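Local coordinates for formiminoglutamase (Trypanosoma cruzi, PDB 4MYK), which hydrolyses N-formimino-L-glutamate to L-glutamate and formamide, using an arginase-like binuclear manganese centre, at residues S68-N71 / V76-S79; S79-Y84 / L304-R309; F114-G119 / Y297-F302. The protein carries 1 engineered substitution. All coordinates share one frame; numbering follows the deposited sequence.

Contact 1 (S68-N71 / V76-S79)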
# COMPACT_ATOMS: atom_id res chain seq x y z
N SER A 68 -12.45 4.16 -19.45
CA SER A 68 -12.63 4.95 -20.66
C SER A 68 -12.10 4.21 -21.89
O SER A 68 -10.93 3.85 -21.95
CB SER A 68 -11.94 6.31 -20.52
OG SER A 68 -12.46 7.03 -19.42
N VAL A 69 -12.98 3.98 -22.88
CA VAL A 69 -12.59 3.27 -24.11
C VAL A 69 -11.46 3.96 -24.87
O VAL A 69 -10.61 3.31 -25.46
CB VAL A 69 -13.79 3.03 -25.05
CG1 VAL A 69 -14.89 2.28 -24.31
CG2 VAL A 69 -14.32 4.34 -25.58
N ASN A 70 -11.45 5.29 -24.86
CA ASN A 70 -10.29 6.00 -25.37
C ASN A 70 -9.45 6.54 -24.24
O ASN A 70 -9.89 7.43 -23.50
CB ASN A 70 -10.69 7.13 -26.31
CG ASN A 70 -9.51 7.65 -27.12
OD1 ASN A 70 -8.40 7.13 -27.05
ND2 ASN A 70 -9.77 8.69 -27.90
N ASN A 71 -8.26 5.98 -24.10
CA ASN A 71 -7.34 6.34 -23.04
C ASN A 71 -6.24 7.20 -23.61
O ASN A 71 -5.41 6.74 -24.40
CB ASN A 71 -6.76 5.07 -22.42
CG ASN A 71 -5.84 5.36 -21.24
OD1 ASN A 71 -4.98 6.24 -21.31
ND2 ASN A 71 -6.01 4.62 -20.16
N VAL A 76 -4.48 4.90 -26.54
CA VAL A 76 -5.06 3.75 -27.21
C VAL A 76 -6.58 3.89 -27.20
O VAL A 76 -7.18 4.11 -26.15
CB VAL A 76 -4.64 2.41 -26.54
CG1 VAL A 76 -5.43 1.25 -27.11
CG2 VAL A 76 -3.15 2.17 -26.71
N ASP A 77 -7.19 3.80 -28.38
CA ASP A 77 -8.63 3.85 -28.50
C ASP A 77 -9.12 2.44 -28.77
O ASP A 77 -8.76 1.83 -29.77
CB ASP A 77 -9.03 4.78 -29.63
CG ASP A 77 -10.55 4.95 -29.75
OD1 ASP A 77 -11.28 4.40 -28.91
OD2 ASP A 77 -11.00 5.65 -30.68
N ALA A 78 -9.95 1.93 -27.87
CA ALA A 78 -10.49 0.57 -28.00
C ALA A 78 -11.92 0.60 -28.51
O ALA A 78 -12.62 -0.42 -28.49
CB ALA A 78 -10.42 -0.18 -26.65
N SER A 79 -12.35 1.77 -28.98
CA SER A 79 -13.72 2.00 -29.43
C SER A 79 -14.18 1.00 -30.48
O SER A 79 -15.38 0.77 -30.63
CB SER A 79 -13.87 3.43 -29.96
OG SER A 79 -13.79 4.36 -28.90

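Contact 2 (S79-Y84 / L304-R309)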
# COMPACT_ATOMS: atom_id res chain seq x y z
N SER A 79 -12.35 1.77 -28.98
CA SER A 79 -13.72 2.00 -29.43
C SER A 79 -14.18 1.00 -30.48
O SER A 79 -15.38 0.77 -30.63
CB SER A 79 -13.87 3.43 -29.96
OG SER A 79 -13.79 4.36 -28.90
N HIS A 80 -13.24 0.41 -31.20
CA HIS A 80 -13.58 -0.50 -32.30
C HIS A 80 -13.86 -1.96 -31.88
O HIS A 80 -14.38 -2.74 -32.67
CB HIS A 80 -12.50 -0.46 -33.40
CG HIS A 80 -11.29 -1.28 -33.10
ND1 HIS A 80 -10.17 -0.77 -32.49
CD2 HIS A 80 -11.02 -2.59 -33.33
CE1 HIS A 80 -9.26 -1.72 -32.36
NE2 HIS A 80 -9.76 -2.84 -32.85
N LEU A 81 -13.52 -2.31 -30.64
CA LEU A 81 -13.68 -3.69 -30.18
C LEU A 81 -15.12 -3.94 -29.78
O LEU A 81 -15.83 -3.01 -29.37
CB LEU A 81 -12.77 -3.98 -28.99
CG LEU A 81 -11.27 -4.18 -29.22
CD1 LEU A 81 -10.55 -4.41 -27.90
CD2 LEU A 81 -11.03 -5.33 -30.17
N LYS A 82 -15.56 -5.19 -29.89
CA LYS A 82 -16.87 -5.59 -29.38
C LYS A 82 -16.68 -6.65 -28.31
O LYS A 82 -15.98 -7.63 -28.52
CB LYS A 82 -17.79 -6.11 -30.50
CG LYS A 82 -18.39 -5.01 -31.36
CD LYS A 82 -19.11 -5.59 -32.56
CE LYS A 82 -18.28 -6.69 -33.19
NZ LYS A 82 -16.83 -6.33 -33.36
N LEU A 83 -17.31 -6.41 -27.17
CA LEU A 83 -17.30 -7.34 -26.06
C LEU A 83 -18.65 -8.02 -25.95
O LEU A 83 -19.68 -7.45 -26.33
CB LEU A 83 -17.02 -6.61 -24.75
CG LEU A 83 -15.58 -6.40 -24.30
CD1 LEU A 83 -14.65 -6.23 -25.49
CD2 LEU A 83 -15.50 -5.22 -23.35
N TYR A 84 -18.66 -9.24 -25.43
CA TYR A 84 -19.90 -9.94 -25.16
C TYR A 84 -19.76 -10.69 -23.85
O TYR A 84 -18.72 -11.28 -23.58
CB TYR A 84 -20.25 -10.92 -26.28
CG TYR A 84 -21.66 -11.46 -26.19
CD1 TYR A 84 -21.92 -12.67 -25.55
CD2 TYR A 84 -22.73 -10.77 -26.76
CE1 TYR A 84 -23.22 -13.18 -25.48
CE2 TYR A 84 -24.02 -11.27 -26.69
CZ TYR A 84 -24.26 -12.48 -26.05
OH TYR A 84 -25.54 -12.97 -25.97
N LEU A 304 -7.44 -2.75 -23.71
CA LEU A 304 -6.67 -1.72 -24.41
C LEU A 304 -5.51 -2.32 -25.20
O LEU A 304 -5.25 -1.92 -26.33
CB LEU A 304 -6.13 -0.70 -23.42
CG LEU A 304 -7.11 0.32 -22.86
CD1 LEU A 304 -6.38 1.29 -21.97
CD2 LEU A 304 -7.80 1.06 -23.98
N GLY A 305 -4.78 -3.25 -24.58
CA GLY A 305 -3.66 -3.89 -25.24
C GLY A 305 -4.14 -4.64 -26.46
O GLY A 305 -3.50 -4.63 -27.52
N PHE A 306 -5.28 -5.31 -26.30
CA PHE A 306 -5.88 -6.09 -27.38
C PHE A 306 -6.23 -5.20 -28.57
O PHE A 306 -5.99 -5.55 -29.72
CB PHE A 306 -7.13 -6.78 -26.86
CG PHE A 306 -7.59 -7.92 -27.73
CD1 PHE A 306 -7.04 -9.19 -27.58
CD2 PHE A 306 -8.57 -7.72 -28.68
CE1 PHE A 306 -7.47 -10.24 -28.37
CE2 PHE A 306 -9.00 -8.76 -29.47
CZ PHE A 306 -8.45 -10.03 -29.31
N ALA A 307 -6.78 -4.03 -28.27
CA ALA A 307 -7.14 -3.09 -29.33
C ALA A 307 -5.96 -2.75 -30.24
O ALA A 307 -6.16 -2.21 -31.34
CB ALA A 307 -7.75 -1.82 -28.72
N THR A 308 -4.74 -3.06 -29.81
CA THR A 308 -3.56 -2.70 -30.59
C THR A 308 -3.07 -3.81 -31.50
O THR A 308 -2.32 -3.53 -32.43
CB THR A 308 -2.37 -2.18 -29.72
OG1 THR A 308 -1.89 -3.22 -28.88
CG2 THR A 308 -2.76 -0.96 -28.89
N ARG A 309 -3.47 -5.05 -31.26
CA ARG A 309 -3.01 -6.10 -32.18
C ARG A 309 -3.65 -6.01 -33.55
O ARG A 309 -4.82 -5.61 -33.68
CB ARG A 309 -3.14 -7.52 -31.61
CG ARG A 309 -4.04 -7.73 -30.44
CD ARG A 309 -4.10 -9.24 -30.14
NE ARG A 309 -3.92 -9.57 -28.72
CZ ARG A 309 -4.04 -10.79 -28.21
NH1 ARG A 309 -4.35 -11.81 -29.00
NH2 ARG A 309 -3.87 -10.99 -26.91

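Contact 3 (F114-G119 / Y297-F302)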
# COMPACT_ATOMS: atom_id res chain seq x y z
N PHE A 114 -11.76 -14.43 -28.47
CA PHE A 114 -10.90 -14.47 -27.28
C PHE A 114 -11.72 -14.62 -25.99
O PHE A 114 -12.49 -13.72 -25.63
CB PHE A 114 -10.01 -13.23 -27.20
CG PHE A 114 -9.02 -13.25 -26.06
CD1 PHE A 114 -9.42 -12.96 -24.77
CD2 PHE A 114 -7.68 -13.54 -26.30
CE1 PHE A 114 -8.51 -12.98 -23.74
CE2 PHE A 114 -6.77 -13.56 -25.27
CZ PHE A 114 -7.19 -13.28 -23.98
N PRO A 115 -11.54 -15.75 -25.29
CA PRO A 115 -12.25 -16.01 -24.03
C PRO A 115 -11.55 -15.38 -22.82
O PRO A 115 -10.34 -15.58 -22.63
CB PRO A 115 -12.19 -17.54 -23.91
CG PRO A 115 -11.21 -18.00 -24.96
CD PRO A 115 -10.56 -16.80 -25.56
N PHE A 116 -12.30 -14.64 -22.02
CA PHE A 116 -11.82 -14.18 -20.71
C PHE A 116 -12.73 -14.75 -19.63
O PHE A 116 -13.94 -14.50 -19.64
CB PHE A 116 -11.79 -12.65 -20.63
CG PHE A 116 -11.56 -12.11 -19.24
CD1 PHE A 116 -10.28 -11.90 -18.76
CD2 PHE A 116 -12.64 -11.81 -18.41
CE1 PHE A 116 -10.07 -11.40 -17.47
CE2 PHE A 116 -12.44 -11.31 -17.12
CZ PHE A 116 -11.15 -11.11 -16.66
N VAL A 117 -12.15 -15.52 -18.72
CA VAL A 117 -12.94 -16.21 -17.71
C VAL A 117 -12.74 -15.56 -16.35
O VAL A 117 -11.62 -15.52 -15.82
CB VAL A 117 -12.58 -17.71 -17.63
CG1 VAL A 117 -13.53 -18.43 -16.65
CG2 VAL A 117 -12.63 -18.35 -19.02
N ILE A 118 -13.82 -15.04 -15.78
CA ILE A 118 -13.74 -14.43 -14.46
C ILE A 118 -14.24 -15.40 -13.40
O ILE A 118 -15.35 -15.92 -13.51
CB ILE A 118 -14.50 -13.08 -14.39
CG1 ILE A 118 -14.44 -12.50 -12.98
CG2 ILE A 118 -15.95 -13.23 -14.86
CD1 ILE A 118 -13.03 -12.23 -12.52
N GLY A 119 -13.41 -15.64 -12.39
CA GLY A 119 -13.75 -16.54 -11.30
C GLY A 119 -14.02 -15.82 -9.98
O GLY A 119 -13.95 -14.58 -9.91
N TYR A 297 -10.16 -3.09 -13.75
CA TYR A 297 -9.12 -2.26 -14.35
C TYR A 297 -8.03 -3.10 -15.01
O TYR A 297 -7.45 -2.70 -16.02
CB TYR A 297 -8.52 -1.30 -13.33
CG TYR A 297 -9.33 -0.03 -13.15
CD1 TYR A 297 -9.70 0.73 -14.25
CD2 TYR A 297 -9.70 0.42 -11.89
CE1 TYR A 297 -10.44 1.89 -14.11
CE2 TYR A 297 -10.42 1.59 -11.73
CZ TYR A 297 -10.79 2.32 -12.84
OH TYR A 297 -11.52 3.48 -12.70
N MET A 298 -7.75 -4.26 -14.44
CA MET A 298 -6.83 -5.21 -15.05
C MET A 298 -7.34 -5.71 -16.40
O MET A 298 -6.59 -5.75 -17.39
CB MET A 298 -6.58 -6.38 -14.09
CG MET A 298 -5.62 -6.07 -12.97
SD MET A 298 -5.46 -7.43 -11.78
CE MET A 298 -4.77 -8.74 -12.79
N PHE A 299 -8.61 -6.12 -16.44
CA PHE A 299 -9.28 -6.53 -17.69
C PHE A 299 -9.31 -5.36 -18.68
O PHE A 299 -9.08 -5.53 -19.88
CB PHE A 299 -10.71 -7.01 -17.37
CG PHE A 299 -11.59 -7.18 -18.58
CD1 PHE A 299 -11.43 -8.26 -19.42
CD2 PHE A 299 -12.59 -6.25 -18.87
CE1 PHE A 299 -12.23 -8.41 -20.54
CE2 PHE A 299 -13.39 -6.39 -19.98
CZ PHE A 299 -13.22 -7.48 -20.81
N TYR A 300 -9.61 -4.18 -18.17
CA TYR A 300 -9.61 -2.95 -18.94
C TYR A 300 -8.29 -2.74 -19.68
O TYR A 300 -8.27 -2.43 -20.87
CB TYR A 300 -9.91 -1.76 -18.02
CG TYR A 300 -9.63 -0.42 -18.65
CD1 TYR A 300 -10.43 0.06 -19.68
CD2 TYR A 300 -8.57 0.36 -18.22
CE1 TYR A 300 -10.18 1.29 -20.27
CE2 TYR A 300 -8.31 1.59 -18.80
CZ TYR A 300 -9.12 2.04 -19.83
OH TYR A 300 -8.87 3.27 -20.42
N HIS A 301 -7.18 -2.91 -18.98
CA HIS A 301 -5.86 -2.73 -19.57
C HIS A 301 -5.60 -3.81 -20.59
O HIS A 301 -5.04 -3.55 -21.66
CB HIS A 301 -4.77 -2.73 -18.49
CG HIS A 301 -4.60 -1.41 -17.80
ND1 HIS A 301 -5.39 -1.01 -16.74
CD2 HIS A 301 -3.73 -0.39 -18.02
CE1 HIS A 301 -5.03 0.20 -16.35
NE2 HIS A 301 -4.02 0.60 -17.11
N PHE A 302 -6.02 -5.04 -20.28
CA PHE A 302 -5.91 -6.10 -21.26
C PHE A 302 -6.63 -5.69 -22.54
O PHE A 302 -6.08 -5.80 -23.63
CB PHE A 302 -6.50 -7.44 -20.77
CG PHE A 302 -6.68 -8.42 -21.89
CD1 PHE A 302 -5.61 -9.20 -22.32
CD2 PHE A 302 -7.87 -8.48 -22.59
CE1 PHE A 302 -5.75 -10.06 -23.39
CE2 PHE A 302 -8.02 -9.33 -23.65
CZ PHE A 302 -6.96 -10.12 -24.06

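Contact 1 (S68-N71 / V76-S79)
Asp77 OD1, set 3.8 Å from Asn70 CB across a short two-stranded beta hairpin, accepts two hydrogen bonds. Ser79 N, at 2.8 Å from Asp77 OD1, comes from above the carboxylate plane and closes an Asx turn. Ser79 OG uses the syn lone pair of the same oxygen. The two bonds limit the rotation of the carboxylate. Asp77 CG lies anti to its own backbone N (chi1 -176°), which lays the carboxylate against the amide of Asn70. The two planes are 18° apart and stacked, with Asn70 CG and Asp77 CG 3.9 Å apart. This non-hydrogen-bonded pair occupies one face of the hairpin.

Asn71 and Val76 form the hydrogen-bonded pair next to it. Their side chains point to the other face, where Leu304 of helix 290-306 covers them. Asn71 N donates to Val76 O at 3.0 Å, and Val76 N returns the bond to Asn71 O. Ala78 N gives a nearly straight bond (171°) to Val69 O at 2.9 Å. Asn70 packs on Ala192 of the second subunit, and Asn71 on Gly187 of that subunit. Beside the turn, the methyl Val69 CG2 touches Ser79 OG at 3.4 Å.

Contact 2 (S79-Y84 / L304-R309)
Leu81 sends its two methyl groups to different partners at the end of helix 290-306. CD2 meets the Phe306 ring at its edge, in the ring plane, with Leu81 CD2 3.7 Å from Phe306 CD2. CD1 reaches the start of the next residue and lies 3.9 Å from Ala307 CB. The first torsion of Leu81 aims the fork: CG lies beside the backbone N, anti to the carbonyl carbon (chi1 -75°), and the branches face the helix.

His80 takes another course. Its CG sits between the backbone N and the carbonyl carbon (chi1 80°), and this folds the imidazole back beside Leu81. Leu81 CG lies above one ring face, toward the rim. The CE1 edge of the ring faces the backbone after the helix: His80 CE1 is 3.3 Å from Ala307 O, which lies in the ring plane. The histidine also touches a crystal neighbour, so the lattice may influence its position.

In the arginase/deacetylase fold, this contact ties the lead-in to edge strand 83-88 to the C-terminal end of helix 290-306. There the chain leaves through a type I turn from Phe306 to Arg309, in which Arg309 N bonds to Phe306 O at 3.0 Å. The Arg309 guanidinium turns one face to the Phe306 ring. Phe306 CD1 lies 3.3 Å above the guanidinium plane of Arg309, offset toward the rim. Arg309 NE and NH2 are held by the carbonyls of Gly269 and Val274. Phe306 also meets Phe114 edge-to-face.

Contact 3 (F114-G119 / Y297-F302)
Phe299 CD1 stands almost exactly over the centre of the Phe116 ring, 3.7 Å above its plane. It is therefore nearly equidistant from all six ring carbons; Phe116 CG is 3.9 Å from Phe299 CD1. The planes are inclined at 47°, and the ring centroids of Phe116 and Phe299 are 4.7 Å apart. The two rings meet obliquely. In both residues CG lies anti to the backbone N (chi1 169° in Phe116), which carries the rings in between strand and helix.

A second oblique pair lies beside it. Phe114 and Phe302 approach from opposite directions, with ring planes at 31°. Phe302 CZ comes over one face of Phe114, toward the rim. The modelled approach is shorter than two carbons allow, so its detail is doubtful.

Phe114 and Phe116 are two apart on the strand, and Phe299 and Phe302 are three apart on the helix. In the arginase/deacetylase fold this packs helix 290-306 on one side of the central parallel sheet. Pro115 and Val117 point to the other side, against helix 94-110. Met277 of the neighbouring strand 274-280 touches both Phe114 and Phe116.

Away from the sheet, His301 is tied to its own helix. His301 ND1 donates to Tyr297 O at 2.8 Å, nearly straight. His301 N reaches the same oxygen from the opposite face of the carbonyl plane. The ND1 bond fixes the imidazole, which also stacks on Phe262.

In the fold
Contacts 2 and 3 use successive parts of helix 290-306, and their centres are about 11 Å apart. Leu83 CD2 touches Phe299 CZ at 4.1 Å, joining the edge strand to the same helix. Contacts 1 and 2 share Ser79, and their centres are about 8 Å apart. Val76 CG1 packs against Leu304 O at 3.3 Å. Contacts 1 and 3 are about 15 Å apart between centres, yet Tyr300 OH probably makes a hydrogen bond to Ser68 O at 2.6 Å. Both also touch the second subunit. Contacts 1 and 2 lie away from the manganese site. In contact 3, the Phe116 side chain is about 12 Å from that of Asp236, a ligand of both manganese ions.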